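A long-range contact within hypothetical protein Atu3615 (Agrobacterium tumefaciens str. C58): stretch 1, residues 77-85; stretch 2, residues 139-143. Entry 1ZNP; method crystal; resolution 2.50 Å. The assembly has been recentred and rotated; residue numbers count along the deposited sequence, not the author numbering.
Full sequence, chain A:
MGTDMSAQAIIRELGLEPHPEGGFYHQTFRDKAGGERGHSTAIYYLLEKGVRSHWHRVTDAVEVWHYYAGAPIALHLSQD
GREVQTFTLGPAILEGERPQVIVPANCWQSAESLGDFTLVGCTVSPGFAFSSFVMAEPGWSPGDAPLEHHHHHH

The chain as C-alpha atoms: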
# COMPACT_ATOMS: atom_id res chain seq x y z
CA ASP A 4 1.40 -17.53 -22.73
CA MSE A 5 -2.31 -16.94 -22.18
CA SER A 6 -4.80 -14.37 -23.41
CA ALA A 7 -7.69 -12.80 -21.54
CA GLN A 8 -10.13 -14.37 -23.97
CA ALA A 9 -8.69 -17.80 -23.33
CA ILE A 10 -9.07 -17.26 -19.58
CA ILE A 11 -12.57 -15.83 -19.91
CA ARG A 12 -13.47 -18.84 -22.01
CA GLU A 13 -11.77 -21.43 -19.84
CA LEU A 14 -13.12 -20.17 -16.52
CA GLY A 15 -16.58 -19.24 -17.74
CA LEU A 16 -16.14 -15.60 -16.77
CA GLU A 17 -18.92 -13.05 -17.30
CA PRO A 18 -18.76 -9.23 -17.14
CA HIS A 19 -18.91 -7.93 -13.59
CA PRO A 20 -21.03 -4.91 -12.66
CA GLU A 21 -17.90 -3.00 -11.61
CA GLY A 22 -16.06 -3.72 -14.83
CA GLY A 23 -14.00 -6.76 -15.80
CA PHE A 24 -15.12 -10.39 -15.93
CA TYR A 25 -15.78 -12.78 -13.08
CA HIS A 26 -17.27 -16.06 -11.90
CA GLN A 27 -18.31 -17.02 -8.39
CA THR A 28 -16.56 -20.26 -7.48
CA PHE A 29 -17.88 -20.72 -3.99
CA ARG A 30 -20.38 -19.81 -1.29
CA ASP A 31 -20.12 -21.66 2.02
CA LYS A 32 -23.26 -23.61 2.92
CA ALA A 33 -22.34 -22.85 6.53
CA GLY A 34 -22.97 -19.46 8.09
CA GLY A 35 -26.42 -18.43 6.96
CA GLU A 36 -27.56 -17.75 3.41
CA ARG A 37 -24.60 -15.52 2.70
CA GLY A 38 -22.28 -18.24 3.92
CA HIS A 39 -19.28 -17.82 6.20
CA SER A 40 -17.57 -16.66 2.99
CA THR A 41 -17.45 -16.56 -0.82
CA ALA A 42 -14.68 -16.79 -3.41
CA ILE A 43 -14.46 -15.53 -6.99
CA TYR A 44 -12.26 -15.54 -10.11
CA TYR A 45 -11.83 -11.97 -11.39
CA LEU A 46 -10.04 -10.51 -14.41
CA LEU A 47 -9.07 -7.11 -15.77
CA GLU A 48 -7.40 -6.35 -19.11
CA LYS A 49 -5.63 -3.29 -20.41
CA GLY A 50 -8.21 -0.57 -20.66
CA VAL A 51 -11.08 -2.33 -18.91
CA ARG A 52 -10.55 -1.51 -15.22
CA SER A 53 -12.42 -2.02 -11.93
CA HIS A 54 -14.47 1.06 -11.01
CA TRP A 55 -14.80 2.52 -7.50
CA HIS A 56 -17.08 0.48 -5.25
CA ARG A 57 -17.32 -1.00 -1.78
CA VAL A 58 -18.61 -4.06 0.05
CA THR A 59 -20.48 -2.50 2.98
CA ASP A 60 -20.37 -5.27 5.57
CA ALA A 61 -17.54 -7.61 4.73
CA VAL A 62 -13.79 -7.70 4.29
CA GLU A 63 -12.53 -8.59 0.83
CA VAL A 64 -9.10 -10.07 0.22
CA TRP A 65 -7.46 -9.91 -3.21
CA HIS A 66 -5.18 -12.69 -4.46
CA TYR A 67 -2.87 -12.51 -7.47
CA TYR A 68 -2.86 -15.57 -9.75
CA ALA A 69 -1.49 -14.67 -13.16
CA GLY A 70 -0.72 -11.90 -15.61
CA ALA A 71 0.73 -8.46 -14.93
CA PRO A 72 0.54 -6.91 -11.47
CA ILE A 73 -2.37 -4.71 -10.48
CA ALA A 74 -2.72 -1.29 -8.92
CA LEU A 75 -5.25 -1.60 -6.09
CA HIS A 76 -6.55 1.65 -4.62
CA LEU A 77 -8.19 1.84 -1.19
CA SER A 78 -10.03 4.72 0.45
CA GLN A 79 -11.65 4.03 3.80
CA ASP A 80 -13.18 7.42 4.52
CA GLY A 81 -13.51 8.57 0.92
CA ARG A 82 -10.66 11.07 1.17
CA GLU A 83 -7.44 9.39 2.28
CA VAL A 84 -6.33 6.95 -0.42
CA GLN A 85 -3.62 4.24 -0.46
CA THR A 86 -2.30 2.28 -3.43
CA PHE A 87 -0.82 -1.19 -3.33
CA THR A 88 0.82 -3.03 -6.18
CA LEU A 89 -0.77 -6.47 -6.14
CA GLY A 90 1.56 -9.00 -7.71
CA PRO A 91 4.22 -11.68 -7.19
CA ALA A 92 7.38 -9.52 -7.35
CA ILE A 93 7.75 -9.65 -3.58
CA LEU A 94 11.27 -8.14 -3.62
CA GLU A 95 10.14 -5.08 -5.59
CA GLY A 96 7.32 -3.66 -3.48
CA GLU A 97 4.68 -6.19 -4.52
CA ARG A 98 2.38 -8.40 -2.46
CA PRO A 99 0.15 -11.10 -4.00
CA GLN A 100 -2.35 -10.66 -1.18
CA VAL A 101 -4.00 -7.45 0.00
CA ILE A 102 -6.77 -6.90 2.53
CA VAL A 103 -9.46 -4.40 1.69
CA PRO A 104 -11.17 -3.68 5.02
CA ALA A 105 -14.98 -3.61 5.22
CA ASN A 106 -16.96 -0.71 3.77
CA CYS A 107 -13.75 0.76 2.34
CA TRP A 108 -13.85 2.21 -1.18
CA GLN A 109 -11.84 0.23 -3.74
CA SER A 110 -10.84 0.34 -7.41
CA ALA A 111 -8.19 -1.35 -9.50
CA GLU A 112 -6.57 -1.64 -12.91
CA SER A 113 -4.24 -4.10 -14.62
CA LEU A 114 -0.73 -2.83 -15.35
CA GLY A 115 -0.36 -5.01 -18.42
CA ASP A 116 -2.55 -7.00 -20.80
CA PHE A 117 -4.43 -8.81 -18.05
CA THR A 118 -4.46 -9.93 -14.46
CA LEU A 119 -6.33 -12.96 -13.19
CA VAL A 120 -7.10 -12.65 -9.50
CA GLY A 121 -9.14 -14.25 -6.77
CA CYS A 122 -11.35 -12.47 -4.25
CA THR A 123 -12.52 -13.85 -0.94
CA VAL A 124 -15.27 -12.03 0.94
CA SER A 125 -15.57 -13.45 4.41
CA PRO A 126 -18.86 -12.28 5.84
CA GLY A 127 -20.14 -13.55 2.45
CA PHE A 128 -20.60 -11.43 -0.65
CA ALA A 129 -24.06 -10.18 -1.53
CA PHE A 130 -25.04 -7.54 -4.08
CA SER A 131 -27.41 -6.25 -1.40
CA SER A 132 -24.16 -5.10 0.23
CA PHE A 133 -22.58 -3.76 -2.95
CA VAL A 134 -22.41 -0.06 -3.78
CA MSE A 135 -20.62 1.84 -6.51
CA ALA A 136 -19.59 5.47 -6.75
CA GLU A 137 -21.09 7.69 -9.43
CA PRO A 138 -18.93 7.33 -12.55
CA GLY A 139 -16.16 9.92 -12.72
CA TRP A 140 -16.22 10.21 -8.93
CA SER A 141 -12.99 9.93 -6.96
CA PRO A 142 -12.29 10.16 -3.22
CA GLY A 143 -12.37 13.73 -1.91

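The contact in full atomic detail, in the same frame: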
# COMPACT_ATOMS: atom_id res chain seq x y z
N LEU A 77 -7.27 1.92 -2.32
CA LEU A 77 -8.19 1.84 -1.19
C LEU A 77 -8.42 3.21 -0.56
O LEU A 77 -7.49 4.00 -0.41
CB LEU A 77 -7.65 0.90 -0.11
CG LEU A 77 -7.20 -0.51 -0.47
CD1 LEU A 77 -7.21 -1.36 0.80
CD2 LEU A 77 -8.13 -1.11 -1.54
N SER A 78 -9.67 3.47 -0.19
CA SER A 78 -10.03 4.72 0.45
C SER A 78 -11.11 4.43 1.46
O SER A 78 -12.29 4.27 1.11
CB SER A 78 -10.54 5.72 -0.59
OG SER A 78 -10.87 6.94 0.03
N GLN A 79 -10.72 4.35 2.73
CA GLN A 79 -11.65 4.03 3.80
C GLN A 79 -12.70 5.09 4.04
O GLN A 79 -13.89 4.79 4.04
CB GLN A 79 -10.89 3.76 5.10
CG GLN A 79 -11.76 3.17 6.21
CD GLN A 79 -12.40 1.84 5.80
OE1 GLN A 79 -11.71 0.86 5.53
NE2 GLN A 79 -13.74 1.81 5.74
N ASP A 80 -12.26 6.32 4.23
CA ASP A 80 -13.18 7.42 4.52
C ASP A 80 -13.65 8.20 3.30
O ASP A 80 -14.47 9.11 3.42
CB ASP A 80 -12.53 8.38 5.52
CG ASP A 80 -11.45 9.26 4.89
OD1 ASP A 80 -10.96 8.93 3.79
OD2 ASP A 80 -11.08 10.27 5.52
N GLY A 81 -13.12 7.86 2.13
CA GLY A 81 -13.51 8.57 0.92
C GLY A 81 -12.62 9.76 0.61
O GLY A 81 -12.89 10.51 -0.33
N ARG A 82 -11.57 9.96 1.40
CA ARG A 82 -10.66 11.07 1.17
C ARG A 82 -9.23 10.55 1.15
O ARG A 82 -8.53 10.69 0.15
CB ARG A 82 -10.84 12.13 2.26
CG ARG A 82 -10.11 13.44 1.98
CD ARG A 82 -10.45 14.00 0.59
NE ARG A 82 -10.21 15.44 0.48
CZ ARG A 82 -10.97 16.38 1.05
NH1 ARG A 82 -12.03 16.03 1.78
NH2 ARG A 82 -10.68 17.67 0.88
N GLU A 83 -8.78 9.95 2.24
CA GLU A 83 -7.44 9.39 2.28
C GLU A 83 -7.44 8.18 1.34
O GLU A 83 -8.36 7.36 1.37
CB GLU A 83 -7.06 8.90 3.68
CG GLU A 83 -6.51 9.95 4.64
CD GLU A 83 -7.58 10.86 5.23
OE1 GLU A 83 -7.23 11.75 6.05
OE2 GLU A 83 -8.77 10.69 4.88
N VAL A 84 -6.43 8.08 0.49
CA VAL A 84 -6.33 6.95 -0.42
C VAL A 84 -4.92 6.33 -0.40
O VAL A 84 -3.91 7.04 -0.31
CB VAL A 84 -6.76 7.36 -1.87
CG1 VAL A 84 -6.13 8.68 -2.25
CG2 VAL A 84 -6.37 6.26 -2.87
N GLN A 85 -4.87 5.01 -0.47
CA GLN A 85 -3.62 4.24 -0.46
C GLN A 85 -3.62 3.37 -1.71
O GLN A 85 -4.67 2.94 -2.19
CB GLN A 85 -3.55 3.36 0.78
CG GLN A 85 -3.76 4.10 2.09
CD GLN A 85 -4.75 3.39 3.00
OE1 GLN A 85 -4.45 2.32 3.55
NE2 GLN A 85 -5.95 3.98 3.15
N GLY A 139 -16.91 8.68 -12.70
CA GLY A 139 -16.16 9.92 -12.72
C GLY A 139 -15.70 10.30 -11.33
O GLY A 139 -14.64 10.92 -11.15
N TRP A 140 -16.51 9.93 -10.33
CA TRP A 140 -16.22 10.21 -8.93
C TRP A 140 -14.85 9.67 -8.53
O TRP A 140 -14.35 8.71 -9.11
CB TRP A 140 -17.28 9.58 -8.02
CG TRP A 140 -17.09 9.85 -6.54
CD1 TRP A 140 -17.63 10.87 -5.82
CD2 TRP A 140 -16.32 9.06 -5.60
NE1 TRP A 140 -17.26 10.78 -4.50
CE2 TRP A 140 -16.45 9.68 -4.34
CE3 TRP A 140 -15.54 7.91 -5.71
CZ2 TRP A 140 -15.83 9.17 -3.18
CZ3 TRP A 140 -14.91 7.40 -4.56
CH2 TRP A 140 -15.07 8.04 -3.31
N SER A 141 -14.27 10.31 -7.52
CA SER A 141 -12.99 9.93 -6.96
C SER A 141 -12.98 10.44 -5.53
O SER A 141 -13.57 11.48 -5.24
CB SER A 141 -11.84 10.54 -7.77
OG SER A 141 -11.48 9.71 -8.86
N PRO A 142 -12.33 9.71 -4.61
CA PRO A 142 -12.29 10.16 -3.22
C PRO A 142 -11.91 11.64 -3.05
O PRO A 142 -11.01 12.15 -3.72
CB PRO A 142 -11.30 9.20 -2.56
CG PRO A 142 -10.54 8.58 -3.73
CD PRO A 142 -11.60 8.44 -4.77
N GLY A 143 -12.62 12.32 -2.15
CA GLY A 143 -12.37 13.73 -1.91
C GLY A 143 -13.64 14.56 -1.97
O GLY A 143 -14.71 14.01 -2.33

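How do the two backbones meet? Stretch 1 leaves a strand at Ser78 and loops back, the hairpin closing where Leu77 N donates to Gln85 O and Gln85 N to Leu77 O, both at 2.8 Å. Stretch 2, which has no regular secondary structure, reaches the turn at its end: Gly81 CA lies 4.6 Å from Pro142 CA, and Arg82 CA 4.4 Å from Gly143 CA.

What bonds them? The sole hydrogen bond across the contact runs from Gly143 N to Gly81 O, 2.6 Å apart; its N-H...O angle of 121° makes it weak despite the short distance. The same carbonyl oxygen sits 3.0 Å from Pro142 CA, so the approach is tight. Gly81 has phi/psi of 91/5, a conformation suited to glycine.

Which side chains pack here? Pro142 points toward stretch 1, its CB 3.5 Å from Ser78 OG and its CG 4.4 Å from Val84 CB, the latter an apolar contact. Arg82 CB points away, yet its CD comes within 3.2 Å of Gly143 CA.

What holds the turn in shape? Asp80 OD1 accepts from Arg82 N at 2.7 Å and from Glu83 N at 2.9 Å, while Ser78 OG donates to Glu83 O at 2.9 Å, bracing the loop from within.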